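Long-range contact in enolase from the environmental genome shotgun sequencing of the Sargasso Sea (PDB 2QGY), which is of unknown function but belongs to the enolase superfamily, whose magnesium-dependent members typically abstract a proton next to a substrate carboxylate: residues I334-D346 with L360-L372. Numbering follows the deposited sequence.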
ATOM      1  N   ILE A 334      23.092 -11.917  11.131  1.00 17.80           N
ATOM      2  CA  ILE A 334      24.176 -12.410  10.279  1.00 18.93           C
ATOM      3  C   ILE A 334      24.392 -13.927  10.403  1.00 19.46           C
ATOM      4  O   ILE A 334      24.380 -14.630   9.400  1.00 19.29           O
ATOM      5  CB  ILE A 334      25.497 -11.663  10.511  1.00 19.61           C
ATOM      6  CG1 ILE A 334      25.362 -10.168  10.124  1.00 19.11           C
ATOM      7  CG2 ILE A 334      26.623 -12.341   9.738  1.00 19.13           C
ATOM      8  CD1 ILE A 334      25.453  -9.879   8.608  1.00 25.57           C
ATOM      9  N   ASN A 335      24.598 -14.435  11.612  1.00 20.39           N
ATOM     10  CA  ASN A 335      24.867 -15.877  11.710  1.00 21.46           C
ATOM     11  C   ASN A 335      23.608 -16.698  11.479  1.00 20.96           C
ATOM     12  O   ASN A 335      23.683 -17.818  10.957  1.00 20.55           O
ATOM     13  CB  ASN A 335      25.510 -16.242  13.033  1.00 22.23           C
ATOM     14  CG  ASN A 335      26.895 -15.647  13.183  1.00 27.35           C
ATOM     15  OD1 ASN A 335      27.672 -15.564  12.224  1.00 29.54           O
ATOM     16  ND2 ASN A 335      27.215 -15.231  14.394  1.00 30.92           N
ATOM     17  N   PHE A 336      22.441 -16.140  11.818  1.00 19.66           N
ATOM     18  CA  PHE A 336      21.216 -16.801  11.417  1.00 19.81           C
ATOM     19  C   PHE A 336      21.188 -17.034   9.894  1.00 18.98           C
ATOM     20  O   PHE A 336      20.834 -18.118   9.417  1.00 19.13           O
ATOM     21  CB  PHE A 336      19.958 -16.028  11.805  1.00 19.40           C
ATOM     22  CG  PHE A 336      18.718 -16.712  11.339  1.00 20.05           C
ATOM     23  CD1 PHE A 336      18.250 -17.837  12.021  1.00 21.64           C
ATOM     24  CD2 PHE A 336      18.053 -16.290  10.188  1.00 21.74           C
ATOM     25  CE1 PHE A 336      17.148 -18.501  11.588  1.00 19.61           C
ATOM     26  CE2 PHE A 336      16.937 -16.962   9.738  1.00 19.97           C
ATOM     27  CZ  PHE A 336      16.478 -18.078  10.435  1.00 20.72           C
ATOM     28  N   SER A 337      21.492 -15.986   9.139  1.00 19.05           N
ATOM     29  CA  SER A 337      21.433 -16.048   7.682  1.00 18.79           C
ATOM     30  C   SER A 337      22.518 -17.000   7.172  1.00 19.51           C
ATOM     31  O   SER A 337      22.339 -17.693   6.159  1.00 17.96           O
ATOM     32  CB  SER A 337      21.614 -14.659   7.086  1.00 19.47           C
ATOM     33  OG  SER A 337      20.581 -13.781   7.513  1.00 16.21           O
ATOM     34  N   LYS A 338      23.651 -17.023   7.882  1.00 19.53           N
ATOM     35  CA  LYS A 338      24.738 -17.939   7.524  1.00 20.80           C
ATOM     36  C   LYS A 338      24.346 -19.415   7.617  1.00 21.14           C
ATOM     37  O   LYS A 338      24.988 -20.274   6.997  1.00 22.30           O
ATOM     38  CB  LYS A 338      25.962 -17.654   8.371  1.00 20.66           C
ATOM     39  CG  LYS A 338      26.693 -16.376   7.941  1.00 20.10           C
ATOM     40  CD  LYS A 338      27.972 -16.206   8.710  1.00 23.96           C
ATOM     41  CE  LYS A 338      28.817 -15.116   8.084  1.00 29.60           C
ATOM     42  NZ  LYS A 338      29.963 -14.800   8.992  1.00 34.69           N
ATOM     43  N   LYS A 339      23.310 -19.714   8.387  1.00 21.48           N
ATOM     44  CA  LYS A 339      22.813 -21.101   8.479  1.00 21.68           C
ATOM     45  C   LYS A 339      22.434 -21.665   7.117  1.00 22.23           C
ATOM     46  O   LYS A 339      22.627 -22.861   6.853  1.00 22.61           O
ATOM     47  CB  LYS A 339      21.619 -21.215   9.424  1.00 22.14           C
ATOM     48  CG  LYS A 339      21.910 -20.990  10.895  1.00 23.18           C
ATOM     49  CD  LYS A 339      20.586 -20.991  11.662  1.00 26.63           C
ATOM     50  CE  LYS A 339      20.807 -20.798  13.161  1.00 32.24           C
ATOM     51  NZ  LYS A 339      21.412 -22.005  13.768  1.00 34.21           N
ATOM     52  N   PHE A 340      21.876 -20.825   6.244  1.00 20.73           N
ATOM     53  CA  PHE A 340      21.411 -21.322   4.952  1.00 20.23           C
ATOM     54  C   PHE A 340      22.095 -20.649   3.753  1.00 20.18           C
ATOM     55  O   PHE A 340      21.894 -21.067   2.632  1.00 20.99           O
ATOM     56  CB  PHE A 340      19.875 -21.207   4.855  1.00 20.08           C
ATOM     57  CG  PHE A 340      19.381 -19.776   4.916  1.00 18.49           C
ATOM     58  CD1 PHE A 340      19.300 -19.006   3.755  1.00 20.31           C
ATOM     59  CD2 PHE A 340      19.022 -19.214   6.132  1.00 18.01           C
ATOM     60  CE1 PHE A 340      18.850 -17.684   3.821  1.00 18.61           C
ATOM     61  CE2 PHE A 340      18.565 -17.894   6.212  1.00 19.81           C
ATOM     62  CZ  PHE A 340      18.485 -17.133   5.046  1.00 18.14           C
ATOM     63  N   CYS A 341      22.890 -19.605   3.983  1.00 21.15           N
ATOM     64  CA  CYS A 341      23.496 -18.870   2.859  1.00 21.37           C
ATOM     65  C   CYS A 341      24.983 -18.679   3.112  1.00 22.12           C
ATOM     66  O   CYS A 341      25.365 -18.250   4.190  1.00 20.78           O
ATOM     67  CB  CYS A 341      22.831 -17.486   2.676  1.00 21.08           C
ATOM     68  SG  CYS A 341      23.477 -16.474   1.295  1.00 23.23           S
ATOM     69  N   GLU A 342      25.807 -18.997   2.115  1.00 22.44           N
ATOM     70  CA  GLU A 342      27.228 -18.627   2.156  1.00 24.12           C
ATOM     71  C   GLU A 342      27.292 -17.179   1.697  1.00 22.09           C
ATOM     72  O   GLU A 342      27.330 -16.883   0.501  1.00 22.33           O
ATOM     73  CB  GLU A 342      28.063 -19.579   1.276  1.00 23.64           C
ATOM     74  CG  GLU A 342      28.071 -21.014   1.821  1.00 27.36           C
ATOM     75  CD  GLU A 342      28.641 -22.089   0.863  1.00 28.70           C
ATOM     76  OE1 GLU A 342      28.377 -23.282   1.139  1.00 32.20           O
ATOM     77  OE2 GLU A 342      29.325 -21.776  -0.155  1.00 33.42           O
ATOM     78  N   LEU A 343      27.236 -16.263   2.658  1.00 21.44           N
ATOM     79  CA  LEU A 343      26.977 -14.849   2.342  1.00 21.17           C
ATOM     80  C   LEU A 343      27.949 -14.274   1.326  1.00 21.53           C
ATOM     81  O   LEU A 343      29.151 -14.541   1.405  1.00 21.49           O
ATOM     82  CB  LEU A 343      27.006 -13.986   3.607  1.00 20.42           C
ATOM     83  CG  LEU A 343      26.062 -14.376   4.740  1.00 20.12           C
ATOM     84  CD1 LEU A 343      26.167 -13.346   5.864  1.00 19.37           C
ATOM     85  CD2 LEU A 343      24.625 -14.501   4.257  1.00 21.64           C
ATOM     86  N   PRO A 344      27.433 -13.481   0.359  1.00 21.61           N
ATOM     87  CA  PRO A 344      28.300 -12.972  -0.717  1.00 22.42           C
ATOM     88  C   PRO A 344      29.060 -11.681  -0.358  1.00 23.81           C
ATOM     89  O   PRO A 344      29.491 -10.932  -1.244  1.00 25.80           O
ATOM     90  CB  PRO A 344      27.299 -12.719  -1.843  1.00 22.61           C
ATOM     91  CG  PRO A 344      26.075 -12.287  -1.151  1.00 21.29           C
ATOM     92  CD  PRO A 344      26.035 -13.035   0.185  1.00 21.48           C
ATOM     93  N   PHE A 345      29.224 -11.419   0.930  1.00 23.74           N
ATOM     94  CA  PHE A 345      29.984 -10.275   1.386  1.00 23.73           C
ATOM     95  C   PHE A 345      30.619 -10.619   2.724  1.00 24.37           C
ATOM     96  O   PHE A 345      30.166 -11.535   3.417  1.00 24.95           O
ATOM     97  CB  PHE A 345      29.052  -9.047   1.517  1.00 23.26           C
ATOM     98  CG  PHE A 345      27.880  -9.278   2.432  1.00 22.87           C
ATOM     99  CD1 PHE A 345      27.977  -9.015   3.799  1.00 21.59           C
ATOM    100  CD2 PHE A 345      26.665  -9.760   1.929  1.00 20.84           C
ATOM    101  CE1 PHE A 345      26.872  -9.256   4.671  1.00 22.73           C
ATOM    102  CE2 PHE A 345      25.570  -9.987   2.786  1.00 21.67           C
ATOM    103  CZ  PHE A 345      25.681  -9.733   4.159  1.00 20.85           C
ATOM    104  N   ASP A 346      31.666  -9.870   3.078  1.00 24.97           N
ATOM    105  CA  ASP A 346      32.308  -9.941   4.377  1.00 25.94           C
ATOM    106  C   ASP A 346      32.226  -8.570   5.023  1.00 25.00           C
ATOM    107  O   ASP A 346      32.559  -7.572   4.378  1.00 25.21           O
ATOM    108  CB  ASP A 346      33.777 -10.303   4.180  1.00 27.06           C
ATOM    109  CG  ASP A 346      33.961 -11.745   3.787  1.00 32.09           C
ATOM    110  OD1 ASP A 346      33.736 -12.601   4.664  1.00 37.35           O
ATOM    111  OD2 ASP A 346      34.324 -12.012   2.615  1.00 36.52           O
ATOM    112  N   LEU A 360      23.817 -11.503  -7.805  1.00 19.81           N
ATOM    113  CA  LEU A 360      23.902 -11.228  -6.374  1.00 18.35           C
ATOM    114  C   LEU A 360      24.830 -12.170  -5.636  1.00 18.77           C
ATOM    115  O   LEU A 360      25.009 -12.055  -4.416  1.00 18.99           O
ATOM    116  CB  LEU A 360      22.510 -11.373  -5.732  1.00 19.44           C
ATOM    117  CG  LEU A 360      21.417 -10.485  -6.308  1.00 18.11           C
ATOM    118  CD1 LEU A 360      20.048 -10.993  -5.754  1.00 19.55           C
ATOM    119  CD2 LEU A 360      21.696  -9.033  -5.900  1.00 19.78           C
ATOM    120  N   GLY A 361      25.374 -13.150  -6.347  1.00 18.69           N
ATOM    121  CA  GLY A 361      26.359 -14.035  -5.718  1.00 19.23           C
ATOM    122  C   GLY A 361      25.763 -14.950  -4.661  1.00 20.01           C
ATOM    123  O   GLY A 361      26.472 -15.395  -3.753  1.00 21.48           O
ATOM    124  N   ILE A 362      24.476 -15.257  -4.782  1.00 20.63           N
ATOM    125  CA  ILE A 362      23.770 -16.043  -3.758  1.00 20.90           C
ATOM    126  C   ILE A 362      24.104 -17.542  -3.890  1.00 21.87           C
ATOM    127  O   ILE A 362      23.976 -18.136  -4.966  1.00 22.21           O
ATOM    128  CB  ILE A 362      22.241 -15.780  -3.785  1.00 20.95           C
ATOM    129  CG1 ILE A 362      21.959 -14.300  -3.464  1.00 20.25           C
ATOM    130  CG2 ILE A 362      21.478 -16.739  -2.856  1.00 20.49           C
ATOM    131  CD1 ILE A 362      22.361 -13.876  -2.088  1.00 18.69           C
ATOM    132  N   VAL A 363      24.511 -18.123  -2.775  1.00 21.68           N
ATOM    133  CA  VAL A 363      24.701 -19.557  -2.651  1.00 23.24           C
ATOM    134  C   VAL A 363      23.882 -19.987  -1.451  1.00 22.06           C
ATOM    135  O   VAL A 363      24.264 -19.725  -0.315  1.00 22.21           O
ATOM    136  CB  VAL A 363      26.198 -19.903  -2.409  1.00 23.02           C
ATOM    137  CG1 VAL A 363      26.398 -21.424  -2.186  1.00 25.78           C
ATOM    138  CG2 VAL A 363      27.081 -19.435  -3.579  1.00 24.18           C
ATOM    139  N   ILE A 364      22.743 -20.627  -1.701  1.00 22.47           N
ATOM    140  CA  ILE A 364      21.832 -21.017  -0.612  1.00 21.61           C
ATOM    141  C   ILE A 364      21.649 -22.530  -0.593  1.00 22.68           C
ATOM    142  O   ILE A 364      21.476 -23.152  -1.643  1.00 21.67           O
ATOM    143  CB  ILE A 364      20.469 -20.283  -0.716  1.00 21.66           C
ATOM    144  CG1 ILE A 364      20.579 -18.870  -0.108  1.00 22.11           C
ATOM    145  CG2 ILE A 364      19.344 -21.011   0.018  1.00 21.24           C
ATOM    146  CD1 ILE A 364      19.340 -18.046  -0.422  1.00 24.36           C
ATOM    147  N   HIS A 365      21.690 -23.091   0.613  1.00 22.53           N
ATOM    148  CA  HIS A 365      21.440 -24.495   0.843  1.00 24.63           C
ATOM    149  C   HIS A 365      19.949 -24.656   1.082  1.00 24.08           C
ATOM    150  O   HIS A 365      19.443 -24.414   2.182  1.00 23.44           O
ATOM    151  CB  HIS A 365      22.247 -24.971   2.037  1.00 24.92           C
ATOM    152  CG  HIS A 365      23.727 -24.933   1.818  1.00 29.65           C
ATOM    153  ND1 HIS A 365      24.480 -26.077   1.656  1.00 33.38           N
ATOM    154  CD2 HIS A 365      24.592 -23.894   1.726  1.00 34.19           C
ATOM    155  CE1 HIS A 365      25.747 -25.745   1.479  1.00 36.92           C
ATOM    156  NE2 HIS A 365      25.843 -24.425   1.512  1.00 35.80           N
ATOM    157  N   GLU A 366      19.240 -25.040   0.025  1.00 23.88           N
ATOM    158  CA  GLU A 366      17.781 -24.994   0.034  1.00 24.02           C
ATOM    159  C   GLU A 366      17.162 -25.946   1.046  1.00 24.52           C
ATOM    160  O   GLU A 366      16.078 -25.683   1.555  1.00 25.05           O
ATOM    161  CB  GLU A 366      17.219 -25.278  -1.352  1.00 23.82           C
ATOM    162  CG  GLU A 366      17.494 -24.164  -2.323  1.00 24.24           C
ATOM    163  CD  GLU A 366      17.095 -24.473  -3.752  1.00 25.56           C
ATOM    164  OE1 GLU A 366      16.056 -25.133  -3.987  1.00 29.05           O
ATOM    165  OE2 GLU A 366      17.829 -24.020  -4.640  1.00 25.59           O
ATOM    166  N   ASP A 367      17.841 -27.049   1.343  1.00 25.18           N
ATOM    167  CA  ASP A 367      17.268 -27.988   2.314  1.00 26.09           C
ATOM    168  C   ASP A 367      17.283 -27.390   3.712  1.00 24.30           C
ATOM    169  O   ASP A 367      16.328 -27.575   4.467  1.00 24.67           O
ATOM    170  CB  ASP A 367      17.894 -29.388   2.218  1.00 27.04           C
ATOM    171  CG  ASP A 367      17.460 -30.145   0.941  1.00 32.64           C
ATOM    172  OD1 ASP A 367      16.468 -29.734   0.264  1.00 35.11           O
ATOM    173  OD2 ASP A 367      18.117 -31.172   0.618  1.00 38.80           O
ATOM    174  N   ILE A 368      18.317 -26.607   4.024  1.00 23.54           N
ATOM    175  CA  ILE A 368      18.376 -25.893   5.305  1.00 22.85           C
ATOM    176  C   ILE A 368      17.333 -24.765   5.370  1.00 21.90           C
ATOM    177  O   ILE A 368      16.632 -24.601   6.381  1.00 20.79           O
ATOM    178  CB  ILE A 368      19.804 -25.365   5.647  1.00 22.84           C
ATOM    179  CG1 ILE A 368      20.775 -26.555   5.725  1.00 24.44           C
ATOM    180  CG2 ILE A 368      19.771 -24.566   6.974  1.00 22.72           C
ATOM    181  CD1 ILE A 368      22.217 -26.230   6.055  1.00 25.99           C
ATOM    182  N   LEU A 369      17.235 -24.001   4.287  1.00 20.66           N
ATOM    183  CA  LEU A 369      16.213 -22.963   4.186  1.00 20.26           C
ATOM    184  C   LEU A 369      14.814 -23.549   4.359  1.00 19.95           C
ATOM    185  O   LEU A 369      14.001 -23.013   5.121  1.00 19.21           O
ATOM    186  CB  LEU A 369      16.345 -22.179   2.881  1.00 19.60           C
ATOM    187  CG  LEU A 369      15.372 -21.007   2.697  1.00 20.07           C
ATOM    188  CD1 LEU A 369      15.449 -20.025   3.882  1.00 16.54           C
ATOM    189  CD2 LEU A 369      15.709 -20.303   1.381  1.00 18.97           C
ATOM    190  N   SER A 370      14.552 -24.686   3.715  1.00 20.47           N
ATOM    191  CA  SER A 370      13.271 -25.363   3.902  1.00 21.47           C
ATOM    192  C   SER A 370      13.042 -25.748   5.363  1.00 21.30           C
ATOM    193  O   SER A 370      11.921 -25.619   5.865  1.00 20.89           O
ATOM    194  CB  SER A 370      13.169 -26.622   3.005  1.00 21.91           C
ATOM    195  OG  SER A 370      13.174 -26.293   1.616  1.00 24.97           O
ATOM    196  N   GLU A 371      14.087 -26.233   6.039  1.00 22.17           N
ATOM    197  CA  GLU A 371      13.940 -26.731   7.403  1.00 23.76           C
ATOM    198  C   GLU A 371      13.535 -25.586   8.307  1.00 22.25           C
ATOM    199  O   GLU A 371      12.798 -25.774   9.266  1.00 22.76           O
ATOM    200  CB  GLU A 371      15.260 -27.306   7.898  1.00 23.80           C
ATOM    201  CG  GLU A 371      15.181 -28.078   9.213  1.00 29.06           C
ATOM    202  CD  GLU A 371      16.519 -28.762   9.558  1.00 30.05           C
ATOM    203  OE1 GLU A 371      17.448 -28.778   8.686  1.00 37.51           O
ATOM    204  OE2 GLU A 371      16.633 -29.275  10.703  1.00 38.47           O
ATOM    205  N   LEU A 372      14.034 -24.401   7.971  1.00 21.08           N
ATOM    206  CA  LEU A 372      13.794 -23.182   8.743  1.00 21.07           C
ATOM    207  C   LEU A 372      12.473 -22.511   8.387  1.00 20.73           C
ATOM    208  O   LEU A 372      12.136 -21.480   8.980  1.00 22.00           O
ATOM    209  CB  LEU A 372      14.946 -22.200   8.489  1.00 19.86           C
ATOM    210  CG  LEU A 372      16.340 -22.596   8.975  1.00 20.39           C
ATOM    211  CD1 LEU A 372      17.390 -21.625   8.441  1.00 18.82           C
ATOM    212  CD2 LEU A 372      16.406 -22.662  10.512  1.00 20.84           C
TER
HETATM  213  O   HOH W   1      25.606 -16.267  -1.209  1.00 29.91           O
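H365 and E342 are joined by a nearly straight hydrogen bond, NE2 to OE1 at 2.8 Å with 168° at the hydrogen. OE1 lies in the plane of the imidazole, where a ring N-H donates, whereas NE2 approaches OE1 from above the carboxylate plane, 41° out of it. Glutamate suits its place because its extended two-methylene chain carries the acid out to the ring; the other oxygen, OE2, rests against V363 CG1. Two backbone bonds flank the C341–I364 pair in a single antiparallel bridge: H365 N gives to F340 O at 2.9 Å, and E342 N to V363 O at 3.0 Å. A water donates to G361 O and accepts from V363 N; its approach to E342 O is unusually short and so doubtful. G361 has a positive phi, which glycine adopts readily, and its O lies 3.4 Å from P344 CB. In the fold, the bridge ties the chain between helix 334-338 and strand 345-348 of the barrel domain to the segment leading into helix 366-371, where H365 is the N-cap residue; that helix packs through L369 on strand 13-21 of the N-terminal sheet. A chi1 of 63° turns the F340 ring back over the preceding turn, S337 O over one face and L369 CD1 over the other in a CH-pi contact, 4.0 Å from the centroid. A phenyl ring suits this site, with apolar I364 CG1 at its edge and L372 CD1 3.7 Å from F340 CD2. L372 CD1 also touches F336 CZ.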